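Toll-receptor-related 2 (Hydra vulgaris, PDB 4W8H) probably relays immune-type receptor signals into the cell through its Toll/interleukin-1 receptor (TIR) domain, the part of the protein present here. Local coordinates at residues 22-26 with 119-123; 51-55 with 77-82; 59-65 with 86-92. All coordinates share one frame; numbering follows the deposited sequence. Where two conformers were deposited one is given.

From the N terminus, strand 5-10 leads into helix 16-29, which supplies segment 22-26; its partner 119-123 comes only in the last helix, so contact 1 closes a loop around most of the TIR domain. Contacts 2 and 3 both nest inside that loop and cross one another, their segments running 51-55, 59-65, 77-82, 86-92. Contact 3 joins two central strands of the parallel sheet. Contacts 1 and 2 each join two helices, on opposite faces of the sheet, with centres about 21 Å apart and no touch between them. Contact 3 meets both: Leu122 and Leu23 pack on Ile88 and Val64 on one face, while Leu79 and Ile55 reach Ile87, Val63 and Thr61 on the other.

Contact 1 (22-26 with 119-123); sequences TLVFK and WRNLF. Unlike the reference sequence in segment 22-26: Lys26 (reference Glu).
Lys26 and Trp119, their CA atoms 8.7 Å apart, mark the nearest backbone approach of segments 22-26 and 119-123, two helical stretches whose axes come no closer than 12.5 Å and cross at -62°. In the flavodoxin-like TIR fold these belong to helix 16-29 and the C-terminal helix 115-127, which lie on the same face of the central parallel sheet. At such a separation long side chains bridge the gap, and no hydrogen bond passes between the segments.

Trp119 and Lys26 carry most of the contact, the indole reaching across to helix 16-29. Lys26 bends over one face of it: a turn at chi3 (62°) sets CE above the five-membered ring, 3.5 Å from its centroid, in a CH-pi contact. A further bend at chi4 directs NZ, which lies farther out over the same face, 4.7 Å from that centroid and 10° off the ring normal. The cation-pi interaction is therefore made with a methylene interposed, the ammonium group pointing outward from the indole. It depends on a lysine at a position where the reference sequence has glutamate.

The six-membered ring of the indole is met by two other residues. Thr22 CG2 approaches CZ2 obliquely at 3.7 Å, whereas Leu23 CD1 comes to the ring edge, 3.9 Å from CZ3. The same CD1 methyl of Leu23 also touches CD2 of Leu122 at 3.7 Å, and this buried leucine pair carries the contact inward towards the sheet. Phe123, whose side chain also packs on Leu27, Ala30 and Ile32, holds one ring face over the carbonyl oxygen of Trp119, one turn earlier in its helix, while its CZ atom stands 3.9 Å from the backbone O of Lys26.

Contact 2 (51-55 with 77-82); sequences IMDAI and KTLQIG
Ile81, Ile51 and Ile55 bury the most surface between these two helical segments. Ile81, in the conformer described, meets three residues of the facing helix: its CG2 touches CD1 of Ile55 at 3.7 Å, its CD1 lies 3.7 Å from SD of Met52, and the CG2 methyl of Ile51 stands a little farther off. Met52 reaches it because its chain bends at chi2 (-61°), which brings the sulfur back across the isoleucine.

The helices, 47-56 and 73-82, flank strand 58-65 in the chain and pack together on one face of the flavodoxin-like sheet, with their axes 10.4 Å apart and crossed at -43°. Ile51 lies against Thr78, CG1 being 3.6 Å from OG1, with CG2 and CD1 also close to that oxygen; its CD1 reaches Lys77 CB at 4.0 Å. The hydroxyl is hydrogen-bonded to the carbonyl O of Ile74 in its own helix, so its polar need is met beneath this apolar cover. With an alanine in place of Ile51, Thr78 OG1 would probably lose that hydrocarbon shield and a gap would open beside Lys77 CB. Ile55 extends CD1 to 3.7 Å from the backbone O of Thr78 and 4.0 Å from its CG2.

Contact 3 (59-65 with 86-92); sequences NRTIVVM and QIIPILY
The beta-alpha-beta unit of strand 58-65, helix 73-82 and strand 87-91 brings its two parallel strands together here, paired from Thr61 with Ile87 to Met65 with Leu91. Six backbone hydrogen bonds join them, from Thr61 N to Gln86 O (3.0 Å) through to Tyr92 N with Met65 O (3.0 Å). Pro89, which has no N-H, falls between the donors Ile88 and Ile90. A water donates to Gln86 O and is hydrogen-bonded to Thr61 OG1.

On the face towards helices 16-29 and 115-127, Ile62 CG2 meets Ile90 CD1 at 3.5 Å, and Val64 CG1 lies 3.6 Å from Tyr92 CB. On the other face Met65 runs alongside Pro89, its bend at chi3 (-67°) setting CE 3.8 Å from the proline CB.

At the Gln86 end, Arg60 NE donates to Gln86 OE1 (3.1 Å) from well above the amide plane; guanidinium and amide are turned 74° apart. That oxygen and Arg60 NH2 are also hydrogen-bonded to the backbone of a bound peptide; NH1 and NH2 donate to the carbonyls of Ile126 and Asn128. The arginine thus probably offsets the partial negative charge at the C-terminal end of helix 115-127 and, through a long, weak ion pair, that of Asp125.

Contact 1 (22-26 with 119-123)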
ATOM      1  N   THR A  22      -7.202  -6.211   9.008  1.00  6.36           N
ATOM      2  CA  THR A  22      -8.141  -5.121   8.731  1.00  5.97           C
ATOM      3  C   THR A  22      -8.102  -4.705   7.274  1.00  6.52           C
ATOM      4  O   THR A  22      -9.105  -4.820   6.574  1.00  7.04           O
ATOM      5  CB  THR A  22      -7.922  -3.938   9.696  1.00  7.84           C
ATOM      6  OG1 THR A  22      -8.132  -4.373  11.044  1.00  8.11           O
ATOM      7  CG2 THR A  22      -8.885  -2.779   9.376  1.00  8.50           C
ATOM      8  N   LEU A  23      -6.952  -4.238   6.795  1.00  7.07           N
ATOM      9  CA  LEU A  23      -6.903  -3.701   5.438  1.00  6.48           C
ATOM     10  C   LEU A  23      -7.127  -4.758   4.369  1.00  6.10           C
ATOM     11  O   LEU A  23      -8.020  -4.618   3.510  1.00  6.87           O
ATOM     12  CB  LEU A  23      -5.555  -2.984   5.265  1.00  6.34           C
ATOM     13  CG  LEU A  23      -5.252  -2.420   3.875  1.00  6.95           C
ATOM     14  CD1 LEU A  23      -6.229  -1.388   3.449  1.00  8.12           C
ATOM     15  CD2 LEU A  23      -3.833  -1.906   3.812  1.00  7.10           C
ATOM     16  N   VAL A  24      -6.312  -5.823   4.374  1.00  6.25           N
ATOM     17  CA  VAL A  24      -6.492  -6.848   3.337  1.00  6.33           C
ATOM     18  C   VAL A  24      -7.856  -7.509   3.459  1.00  5.55           C
ATOM     19  O   VAL A  24      -8.543  -7.733   2.472  1.00  7.15           O
ATOM     20  CB  VAL A  24      -5.369  -7.909   3.418  1.00  7.95           C
ATOM     21  CG1 VAL A  24      -5.662  -9.103   2.553  1.00  9.46           C
ATOM     22  CG2 VAL A  24      -4.040  -7.310   3.033  1.00  8.93           C
ATOM     23  N   PHE A  25      -8.258  -7.831   4.686  1.00  6.77           N
ATOM     24  CA  PHE A  25      -9.562  -8.421   4.947  1.00  7.29           C
ATOM     25  C   PHE A  25     -10.671  -7.606   4.313  1.00  6.46           C
ATOM     26  O   PHE A  25     -11.518  -8.171   3.617  1.00  8.44           O
ATOM     27  CB  PHE A  25      -9.747  -8.505   6.458  1.00  8.22           C
ATOM     28  CG  PHE A  25     -11.019  -9.177   6.913  1.00 10.01           C
ATOM     29  CD1 PHE A  25     -11.189 -10.528   6.730  1.00 12.56           C
ATOM     30  CD2 PHE A  25     -11.975  -8.475   7.597  1.00 12.38           C
ATOM     31  CE1 PHE A  25     -12.338 -11.167   7.204  1.00 15.32           C
ATOM     32  CE2 PHE A  25     -13.130  -9.111   8.065  1.00 14.43           C
ATOM     33  CZ  PHE A  25     -13.291 -10.440   7.857  1.00 16.54           C
ATOM     34  N   LYS A  26     -10.682  -6.305   4.536  1.00  6.63           N
ATOM     35  CA  LYS A  26     -11.744  -5.467   3.990  1.00  7.82           C
ATOM     36  C   LYS A  26     -11.662  -5.324   2.485  1.00  6.91           C
ATOM     37  O   LYS A  26     -12.701  -5.309   1.796  1.00  8.49           O
ATOM     38  CB  LYS A  26     -11.746  -4.129   4.677  1.00  8.71           C
ATOM     39  CG  LYS A  26     -12.406  -4.230   6.053  1.00 10.80           C
ATOM     40  CD  LYS A  26     -12.668  -2.899   6.661  1.00 12.23           C
ATOM     41  CE  LYS A  26     -13.631  -2.021   5.865  1.00 12.85           C
ATOM     42  NZ  LYS A  26     -14.920  -2.636   5.477  1.00 14.43           N
ATOM     43  N   TRP A 119     -12.716   4.295   4.413  1.00  9.18           N
ATOM     44  CA  TRP A 119     -12.849   3.146   3.534  1.00  8.70           C
ATOM     45  C   TRP A 119     -13.515   3.566   2.226  1.00  8.10           C
ATOM     46  O   TRP A 119     -13.123   3.111   1.182  1.00  7.99           O
ATOM     47  CB  TRP A 119     -13.643   2.010   4.228  1.00 10.02           C
ATOM     48  CG  TRP A 119     -12.929   1.518   5.424  1.00  9.42           C
ATOM     49  CD1 TRP A 119     -13.282   1.661   6.739  1.00 11.71           C
ATOM     50  CD2 TRP A 119     -11.686   0.814   5.433  1.00  8.32           C
ATOM     51  NE1 TRP A 119     -12.357   1.077   7.557  1.00 11.05           N
ATOM     52  CE2 TRP A 119     -11.360   0.550   6.788  1.00  8.75           C
ATOM     53  CE3 TRP A 119     -10.816   0.347   4.437  1.00  7.91           C
ATOM     54  CZ2 TRP A 119     -10.187  -0.089   7.165  1.00  8.92           C
ATOM     55  CZ3 TRP A 119      -9.684  -0.354   4.832  1.00  9.08           C
ATOM     56  CH2 TRP A 119      -9.366  -0.535   6.181  1.00  9.12           C
ATOM     57  N   ARG A 120     -14.525   4.425   2.286  1.00  9.49           N
ATOM     58  CA  ARG A 120     -15.172   4.966   1.097  0.54  9.25           C
ATOM     59  C   ARG A 120     -14.132   5.569   0.153  1.00  7.81           C
ATOM     60  O   ARG A 120     -14.145   5.344  -1.047  1.00  8.48           O
ATOM     61  CB  ARG A 120     -16.195   6.031   1.507  0.54 12.55           C
ATOM     62  CG  ARG A 120     -16.893   6.743   0.363  0.54 14.32           C
ATOM     63  CD  ARG A 120     -17.599   8.010   0.899  0.54 17.00           C
ATOM     64  NE  ARG A 120     -16.661   9.089   1.248  0.54 16.32           N
ATOM     65  CZ  ARG A 120     -17.020  10.295   1.697  0.54 18.36           C
ATOM     66  NH1 ARG A 120     -16.088  11.194   1.974  0.54 19.74           N
ATOM     67  NH2 ARG A 120     -18.298  10.624   1.869  0.54 15.87           N
ATOM     68  N   ASN A 121     -13.259   6.378   0.715  1.00  9.05           N
ATOM     69  CA  ASN A 121     -12.258   7.045  -0.107  1.00  9.48           C
ATOM     70  C   ASN A 121     -11.258   6.066  -0.713  1.00  8.04           C
ATOM     71  O   ASN A 121     -10.902   6.169  -1.890  1.00  9.28           O
ATOM     72  CB  ASN A 121     -11.501   8.096   0.718  1.00 11.48           C
ATOM     73  CG  ASN A 121     -12.364   9.294   1.095  1.00 13.83           C
ATOM     74  OD1 ASN A 121     -13.462   9.499   0.568  1.00 15.61           O
ATOM     75  ND2 ASN A 121     -11.860  10.083   2.027  1.00 16.48           N
ATOM     76  N   LEU A 122     -10.808   5.116   0.088  1.00  7.02           N
ATOM     77  CA  LEU A 122      -9.863   4.126  -0.391  1.00  5.94           C
ATOM     78  C   LEU A 122     -10.477   3.311  -1.533  1.00  6.23           C
ATOM     79  O   LEU A 122      -9.882   3.155  -2.609  1.00  7.33           O
ATOM     80  CB  LEU A 122      -9.461   3.213   0.766  1.00  6.17           C
ATOM     81  CG  LEU A 122      -8.499   2.088   0.413  1.00  7.06           C
ATOM     82  CD1 LEU A 122      -7.158   2.620  -0.176  1.00  8.30           C
ATOM     83  CD2 LEU A 122      -8.181   1.234   1.622  1.00  7.89           C
ATOM     84  N   PHE A 123     -11.670   2.777  -1.303  1.00  7.72           N
ATOM     85  CA  PHE A 123     -12.262   1.908  -2.303  1.00  7.31           C
ATOM     86  C   PHE A 123     -12.580   2.704  -3.568  1.00  8.88           C
ATOM     87  O   PHE A 123     -12.452   2.195  -4.677  1.00  8.44           O
ATOM     88  CB  PHE A 123     -13.541   1.257  -1.779  1.00  7.35           C
ATOM     89  CG  PHE A 123     -13.349   0.289  -0.649  1.00  8.06           C
ATOM     90  CD1 PHE A 123     -12.114  -0.195  -0.263  1.00  9.22           C
ATOM     91  CD2 PHE A 123     -14.428  -0.039   0.112  1.00 11.27           C
ATOM     92  CE1 PHE A 123     -11.974  -1.049   0.802  1.00 10.31           C
ATOM     93  CE2 PHE A 123     -14.304  -0.905   1.182  1.00 12.24           C
ATOM     94  CZ  PHE A 123     -13.073  -1.404   1.535  1.00 11.66           C
TER

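Contact 2 (51-55 with 77-82)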
ATOM      1  N   ILE A  51       9.361  -7.859  -5.388  1.00  7.21           N
ATOM      2  CA  ILE A  51       8.924  -6.451  -5.435  1.00  6.64           C
ATOM      3  C   ILE A  51       8.330  -6.146  -6.780  1.00  6.46           C
ATOM      4  O   ILE A  51       7.260  -5.579  -6.891  1.00  7.07           O
ATOM      5  CB  ILE A  51      10.088  -5.516  -5.093  1.00  7.11           C
ATOM      6  CG1 ILE A  51      10.462  -5.642  -3.616  1.00  8.81           C
ATOM      7  CG2 ILE A  51       9.727  -4.050  -5.418  1.00  8.20           C
ATOM      8  CD1 ILE A  51      11.775  -4.952  -3.218  1.00  9.60           C
ATOM      9  N   MET A  52       9.076  -6.491  -7.845  1.00  6.92           N
ATOM     10  CA  MET A  52       8.659  -6.133  -9.195  1.00  7.26           C
ATOM     11  C   MET A  52       7.429  -6.879  -9.669  1.00  7.17           C
ATOM     12  O   MET A  52       6.615  -6.329 -10.390  1.00  8.44           O
ATOM     13  CB  MET A  52       9.827  -6.300 -10.175  1.00  7.86           C
ATOM     14  CG  MET A  52      10.907  -5.270  -9.892  1.00  9.34           C
ATOM     15  SD  MET A  52      10.426  -3.547 -10.055  1.00 10.88           S
ATOM     16  CE  MET A  52       9.718  -3.533 -11.688  1.00 12.64           C
ATOM     17  N   ASP A  53       7.315  -8.144  -9.301  1.00  7.41           N
ATOM     18  CA  ASP A  53       6.107  -8.882  -9.628  0.69  8.12           C
ATOM     19  C   ASP A  53       4.872  -8.213  -9.017  1.00  7.57           C
ATOM     20  O   ASP A  53       3.848  -8.059  -9.693  1.00 11.32           O
ATOM     21  CB  ASP A  53       6.201 -10.352  -9.203  0.69 10.63           C
ATOM     22  CG  ASP A  53       6.942 -11.223 -10.218  0.69 14.62           C
ATOM     23  OD1 ASP A  53       7.222 -10.799 -11.373  0.69 16.76           O
ATOM     24  OD2 ASP A  53       7.241 -12.366  -9.834  0.69 18.83           O
ATOM     25  N   ALA A  54       4.957  -7.825  -7.771  1.00  7.34           N
ATOM     26  CA  ALA A  54       3.835  -7.197  -7.099  1.00  8.03           C
ATOM     27  C   ALA A  54       3.503  -5.866  -7.726  1.00  7.67           C
ATOM     28  O   ALA A  54       2.327  -5.549  -7.920  1.00  9.70           O
ATOM     29  CB  ALA A  54       4.164  -7.025  -5.623  1.00  9.74           C
ATOM     30  N   ILE A  55       4.506  -5.048  -8.027  1.00  7.80           N
ATOM     31  CA  ILE A  55       4.229  -3.717  -8.582  1.00  7.27           C
ATOM     32  C   ILE A  55       3.689  -3.807  -9.996  1.00  8.93           C
ATOM     33  O   ILE A  55       2.698  -3.180 -10.328  1.00 10.27           O
ATOM     34  CB  ILE A  55       5.460  -2.817  -8.543  1.00  8.80           C
ATOM     35  CG1 ILE A  55       5.844  -2.466  -7.114  1.00 10.81           C
ATOM     36  CG2 ILE A  55       5.241  -1.550  -9.375  1.00 11.82           C
ATOM     37  CD1 ILE A  55       7.130  -1.677  -7.024  1.00 11.84           C
ATOM     38  N   LYS A  77      12.657   0.242  -1.065  1.00 10.03           N
ATOM     39  CA  LYS A  77      12.923  -0.129  -2.455  1.00 10.96           C
ATOM     40  C   LYS A  77      11.616  -0.185  -3.229  1.00 10.40           C
ATOM     41  O   LYS A  77      11.529   0.255  -4.371  1.00 12.24           O
ATOM     42  CB  LYS A  77      13.617  -1.485  -2.479  1.00 14.47           C
ATOM     43  CG  LYS A  77      15.103  -1.483  -2.082  1.00 21.88           C
ATOM     44  CD  LYS A  77      15.600  -2.913  -1.843  1.00 31.28           C
ATOM     45  CE  LYS A  77      17.102  -2.980  -1.655  1.00 38.35           C
ATOM     46  NZ  LYS A  77      17.765  -3.504  -2.873  1.00 41.87           N
ATOM     47  N   THR A  78      10.584  -0.720  -2.587  1.00  9.21           N
ATOM     48  CA  THR A  78       9.292  -0.805  -3.227  1.00  8.61           C
ATOM     49  C   THR A  78       8.728   0.571  -3.501  1.00  9.71           C
ATOM     50  O   THR A  78       8.203   0.840  -4.580  1.00  9.59           O
ATOM     51  CB  THR A  78       8.296  -1.580  -2.353  1.00  9.26           C
ATOM     52  OG1 THR A  78       8.831  -2.880  -2.063  1.00 10.09           O
ATOM     53  CG2 THR A  78       6.972  -1.687  -3.013  1.00  9.08           C
ATOM     54  N   LEU A  79       8.850   1.458  -2.517  1.00  8.18           N
ATOM     55  CA  LEU A  79       8.353   2.804  -2.680  1.00  8.52           C
ATOM     56  C   LEU A  79       9.044   3.525  -3.828  1.00  8.14           C
ATOM     57  O   LEU A  79       8.403   4.229  -4.608  1.00  8.71           O
ATOM     58  CB  LEU A  79       8.498   3.602  -1.370  1.00  8.50           C
ATOM     59  CG  LEU A  79       8.099   5.088  -1.356  1.00  9.33           C
ATOM     60  CD1 LEU A  79       6.680   5.326  -1.780  1.00 10.70           C
ATOM     61  CD2 LEU A  79       8.265   5.608   0.049  1.00 12.45           C
ATOM     62  N   GLN A  80      10.367   3.403  -3.892  1.00  8.83           N
ATOM     63  CA  GLN A  80      11.097   4.086  -4.962  1.00  9.21           C
ATOM     64  C   GLN A  80      10.591   3.667  -6.349  1.00  9.51           C
ATOM     65  O   GLN A  80      10.375   4.522  -7.223  1.00  9.99           O
ATOM     66  CB  GLN A  80      12.611   3.823  -4.851  1.00 10.55           C
ATOM     67  CG  GLN A  80      13.294   4.371  -3.606  1.00 13.38           C
ATOM     68  CD  GLN A  80      13.101   5.848  -3.406  1.00 16.25           C
ATOM     69  OE1 GLN A  80      13.113   6.633  -4.362  1.00 17.58           O
ATOM     70  NE2 GLN A  80      12.929   6.249  -2.142  1.00 20.05           N
ATOM     71  N   ILE A  81      10.371   2.384  -6.563  1.00  8.96           N
ATOM     72  CA  ILE A  81       9.830   1.941  -7.844  0.76 10.31           C
ATOM     73  C   ILE A  81       8.351   2.355  -7.964  1.00  9.34           C
ATOM     74  O   ILE A  81       7.890   2.779  -9.032  1.00 11.42           O
ATOM     75  CB  ILE A  81      10.054   0.440  -8.045  0.76 12.32           C
ATOM     76  CG1 ILE A  81      11.574   0.164  -7.953  0.76 16.69           C
ATOM     77  CG2 ILE A  81       9.493   0.008  -9.390  0.76 14.46           C
ATOM     78  CD1 ILE A  81      11.932  -1.234  -7.554  0.76 18.06           C
ATOM     79  N   GLY A  82       7.618   2.301  -6.854  1.00  9.38           N
ATOM     80  CA  GLY A  82       6.211   2.696  -6.856  1.00 10.04           C
ATOM     81  C   GLY A  82       5.964   4.134  -7.290  1.00  9.46           C
ATOM     82  O   GLY A  82       4.940   4.411  -7.912  1.00 11.44           O
TER

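Contact 3 (59-65 with 86-92)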
ATOM      1  N   ASN A  59      -2.498  -2.603 -10.329  1.00  7.49           N
ATOM      2  CA  ASN A  59      -2.781  -1.295 -10.862  1.00  8.86           C
ATOM      3  C   ASN A  59      -2.159  -0.206 -10.039  1.00  9.42           C
ATOM      4  O   ASN A  59      -1.710   0.776 -10.585  1.00 11.42           O
ATOM      5  CB  ASN A  59      -4.283  -1.048 -10.956  1.00 12.48           C
ATOM      6  CG  ASN A  59      -4.952  -1.902 -11.988  1.00 18.18           C
ATOM      7  OD1 ASN A  59      -4.363  -2.229 -13.031  1.00 23.91           O
ATOM      8  ND2 ASN A  59      -6.212  -2.258 -11.732  1.00 21.25           N
ATOM      9  N   ARG A  60      -2.180  -0.350  -8.723  1.00  9.03           N
ATOM     10  CA  ARG A  60      -1.593   0.631  -7.837  1.00  8.14           C
ATOM     11  C   ARG A  60      -1.002  -0.054  -6.621  1.00  6.57           C
ATOM     12  O   ARG A  60      -1.370  -1.185  -6.303  1.00  8.65           O
ATOM     13  CB  ARG A  60      -2.667   1.611  -7.376  1.00 11.82           C
ATOM     14  CG  ARG A  60      -3.317   2.384  -8.528  1.00 14.17           C
ATOM     15  CD  ARG A  60      -4.158   3.550  -8.002  1.00 19.02           C
ATOM     16  NE  ARG A  60      -4.957   4.252  -9.013  1.00 20.50           N
ATOM     17  CZ  ARG A  60      -6.191   3.913  -9.362  1.00 20.81           C
ATOM     18  NH1 ARG A  60      -6.755   2.835  -8.829  1.00 23.36           N
ATOM     19  NH2 ARG A  60      -6.869   4.650 -10.236  1.00 23.31           N
ATOM     20  N   THR A  61      -0.109   0.643  -5.908  1.00  7.04           N
ATOM     21  CA  THR A  61       0.509   0.143  -4.678  1.00  7.31           C
ATOM     22  C   THR A  61       0.063   1.002  -3.512  1.00  5.69           C
ATOM     23  O   THR A  61       0.266   2.215  -3.520  1.00  7.10           O
ATOM     24  CB  THR A  61       2.050   0.156  -4.754  1.00  9.69           C
ATOM     25  OG1 THR A  61       2.491  -0.794  -5.741  1.00 15.29           O
ATOM     26  CG2 THR A  61       2.676  -0.248  -3.449  1.00 10.72           C
ATOM     27  N   ILE A  62      -0.570   0.366  -2.548  1.00  5.89           N
ATOM     28  CA  ILE A  62      -0.854   1.007  -1.287  1.00  5.81           C
ATOM     29  C   ILE A  62       0.398   1.004  -0.448  1.00  5.53           C
ATOM     30  O   ILE A  62       1.031  -0.039  -0.287  1.00  7.09           O
ATOM     31  CB  ILE A  62      -1.997   0.242  -0.544  1.00  6.52           C
ATOM     32  CG1 ILE A  62      -3.312   0.383  -1.312  1.00  8.34           C
ATOM     33  CG2 ILE A  62      -2.137   0.736   0.867  1.00  7.21           C
ATOM     34  CD1 ILE A  62      -4.428  -0.487  -0.739  1.00  9.02           C
ATOM     35  N   VAL A  63       0.753   2.160   0.082  1.00  6.15           N
ATOM     36  CA  VAL A  63       1.907   2.360   0.927  0.54  6.61           C
ATOM     37  C   VAL A  63       1.401   2.613   2.375  1.00  6.27           C
ATOM     38  O   VAL A  63       0.742   3.619   2.592  1.00  6.45           O
ATOM     39  CB  VAL A  63       2.661   3.596   0.346  0.54  9.51           C
ATOM     40  CG1 VAL A  63       3.758   4.070   1.280  0.54  8.24           C
ATOM     41  CG2 VAL A  63       3.206   3.286  -1.082  0.54  9.90           C
ATOM     42  N   VAL A  64       1.686   1.725   3.305  1.00  5.89           N
ATOM     43  CA  VAL A  64       1.138   1.818   4.679  1.00  5.14           C
ATOM     44  C   VAL A  64       2.219   2.535   5.504  1.00  5.89           C
ATOM     45  O   VAL A  64       3.137   1.906   6.053  1.00  6.92           O
ATOM     46  CB  VAL A  64       0.781   0.449   5.227  1.00  5.53           C
ATOM     47  CG1 VAL A  64       0.229   0.614   6.655  1.00  6.70           C
ATOM     48  CG2 VAL A  64      -0.228  -0.247   4.320  1.00  6.81           C
ATOM     49  N   MET A  65       2.100   3.866   5.595  1.00  5.37           N
ATOM     50  CA  MET A  65       3.118   4.679   6.222  1.00  6.65           C
ATOM     51  C   MET A  65       3.002   4.579   7.751  1.00  6.25           C
ATOM     52  O   MET A  65       1.910   4.639   8.357  1.00  6.57           O
ATOM     53  CB  MET A  65       2.964   6.131   5.788  1.00  6.86           C
ATOM     54  CG  MET A  65       3.078   6.298   4.273  1.00  7.86           C
ATOM     55  SD  MET A  65       3.185   8.026   3.737  1.00  9.53           S
ATOM     56  CE  MET A  65       1.544   8.576   4.199  1.00 10.06           C
ATOM     57  N   GLN A  86       1.721   4.244  -9.755  1.00 15.66           N
ATOM     58  CA  GLN A  86       0.707   4.923  -8.964  1.00 14.78           C
ATOM     59  C   GLN A  86       0.702   4.335  -7.585  1.00 10.38           C
ATOM     60  O   GLN A  86       0.754   3.102  -7.435  1.00 12.87           O
ATOM     61  CB  GLN A  86      -0.646   4.715  -9.594  1.00 19.41           C
ATOM     62  CG  GLN A  86      -0.770   5.153 -11.034  1.00 23.13           C
ATOM     63  CD  GLN A  86      -2.163   4.931 -11.496  1.00 24.31           C
ATOM     64  OE1 GLN A  86      -3.084   5.650 -11.098  1.00 20.63           O
ATOM     65  NE2 GLN A  86      -2.347   3.922 -12.365  1.00 28.60           N
ATOM     66  N   ILE A  87       0.670   5.224  -6.593  1.00  9.43           N
ATOM     67  CA  ILE A  87       0.584   4.772  -5.210  1.00  8.07           C
ATOM     68  C   ILE A  87      -0.613   5.410  -4.511  1.00  6.99           C
ATOM     69  O   ILE A  87      -1.089   6.480  -4.927  1.00  8.71           O
ATOM     70  CB  ILE A  87       1.870   5.025  -4.415  1.00  8.65           C
ATOM     71  CG1 ILE A  87       2.182   6.507  -4.279  1.00 10.64           C
ATOM     72  CG2 ILE A  87       3.083   4.302  -5.023  1.00 12.36           C
ATOM     73  CD1 ILE A  87       3.297   6.790  -3.240  1.00 12.58           C
ATOM     74  N   ILE A  88      -1.070   4.722  -3.471  1.00  5.95           N
ATOM     75  CA  ILE A  88      -2.088   5.232  -2.553  1.00  5.83           C
ATOM     76  C   ILE A  88      -1.476   5.250  -1.174  1.00  5.82           C
ATOM     77  O   ILE A  88      -1.361   4.197  -0.543  1.00  6.73           O
ATOM     78  CB  ILE A  88      -3.345   4.341  -2.549  1.00  6.75           C
ATOM     79  CG1 ILE A  88      -3.960   4.248  -3.935  1.00  9.41           C
ATOM     80  CG2 ILE A  88      -4.344   4.904  -1.543  1.00  8.59           C
ATOM     81  CD1 ILE A  88      -5.049   3.232  -4.024  1.00 10.84           C
ATOM     82  N   PRO A  89      -0.994   6.407  -0.708  1.00  6.65           N
ATOM     83  CA  PRO A  89      -0.391   6.449   0.625  1.00  6.27           C
ATOM     84  C   PRO A  89      -1.481   6.522   1.700  1.00  6.59           C
ATOM     85  O   PRO A  89      -2.448   7.301   1.586  1.00  7.52           O
ATOM     86  CB  PRO A  89       0.386   7.757   0.623  1.00  8.47           C
ATOM     87  CG  PRO A  89       0.249   8.385  -0.767  1.00  9.99           C
ATOM     88  CD  PRO A  89      -0.891   7.699  -1.411  1.00  6.85           C
ATOM     89  N   ILE A  90      -1.296   5.662   2.704  1.00  6.05           N
ATOM     90  CA  ILE A  90      -2.106   5.651   3.908  1.00  6.38           C
ATOM     91  C   ILE A  90      -1.231   6.054   5.075  1.00  6.23           C
ATOM     92  O   ILE A  90      -0.174   5.439   5.308  1.00  6.95           O
ATOM     93  CB  ILE A  90      -2.678   4.262   4.200  1.00  7.26           C
ATOM     94  CG1 ILE A  90      -3.685   3.875   3.107  1.00  8.41           C
ATOM     95  CG2 ILE A  90      -3.367   4.259   5.597  1.00  9.02           C
ATOM     96  CD1 ILE A  90      -4.147   2.441   3.197  1.00  8.58           C
ATOM     97  N   LEU A  91      -1.638   7.077   5.838  1.00  5.83           N
ATOM     98  CA  LEU A  91      -0.948   7.371   7.096  1.00  6.87           C
ATOM     99  C   LEU A  91      -1.589   6.531   8.167  1.00  6.46           C
ATOM    100  O   LEU A  91      -2.670   6.864   8.671  1.00  7.56           O
ATOM    101  CB  LEU A  91      -0.968   8.855   7.451  1.00  8.26           C
ATOM    102  CG  LEU A  91      -0.093   9.248   8.651  1.00 10.00           C
ATOM    103  CD1 LEU A  91       1.381   9.155   8.366  1.00 10.55           C
ATOM    104  CD2 LEU A  91      -0.449  10.642   9.136  1.00 13.25           C
ATOM    105  N   TYR A  92      -0.949   5.412   8.480  1.00  5.78           N
ATOM    106  CA  TYR A  92      -1.498   4.439   9.424  1.00  6.26           C
ATOM    107  C   TYR A  92      -1.119   4.829  10.852  1.00  6.29           C
ATOM    108  O   TYR A  92      -1.944   4.744  11.753  1.00  8.03           O
ATOM    109  CB  TYR A  92      -1.045   3.012   9.047  1.00  7.65           C
ATOM    110  CG  TYR A  92      -1.320   1.996  10.120  1.00  8.44           C
ATOM    111  CD1 TYR A  92      -2.583   1.841  10.675  1.00  8.85           C
ATOM    112  CD2 TYR A  92      -0.275   1.234  10.637  1.00  8.94           C
ATOM    113  CE1 TYR A  92      -2.785   0.924  11.727  1.00  9.38           C
ATOM    114  CE2 TYR A  92      -0.474   0.323  11.665  1.00 10.73           C
ATOM    115  CZ  TYR A  92      -1.714   0.211  12.232  1.00  9.65           C
ATOM    116  OH  TYR A  92      -1.857  -0.678  13.257  1.00 12.41           O
TER
HETATM  117  O   HOH W   1       2.681   0.980  -8.066  1.00 25.13           O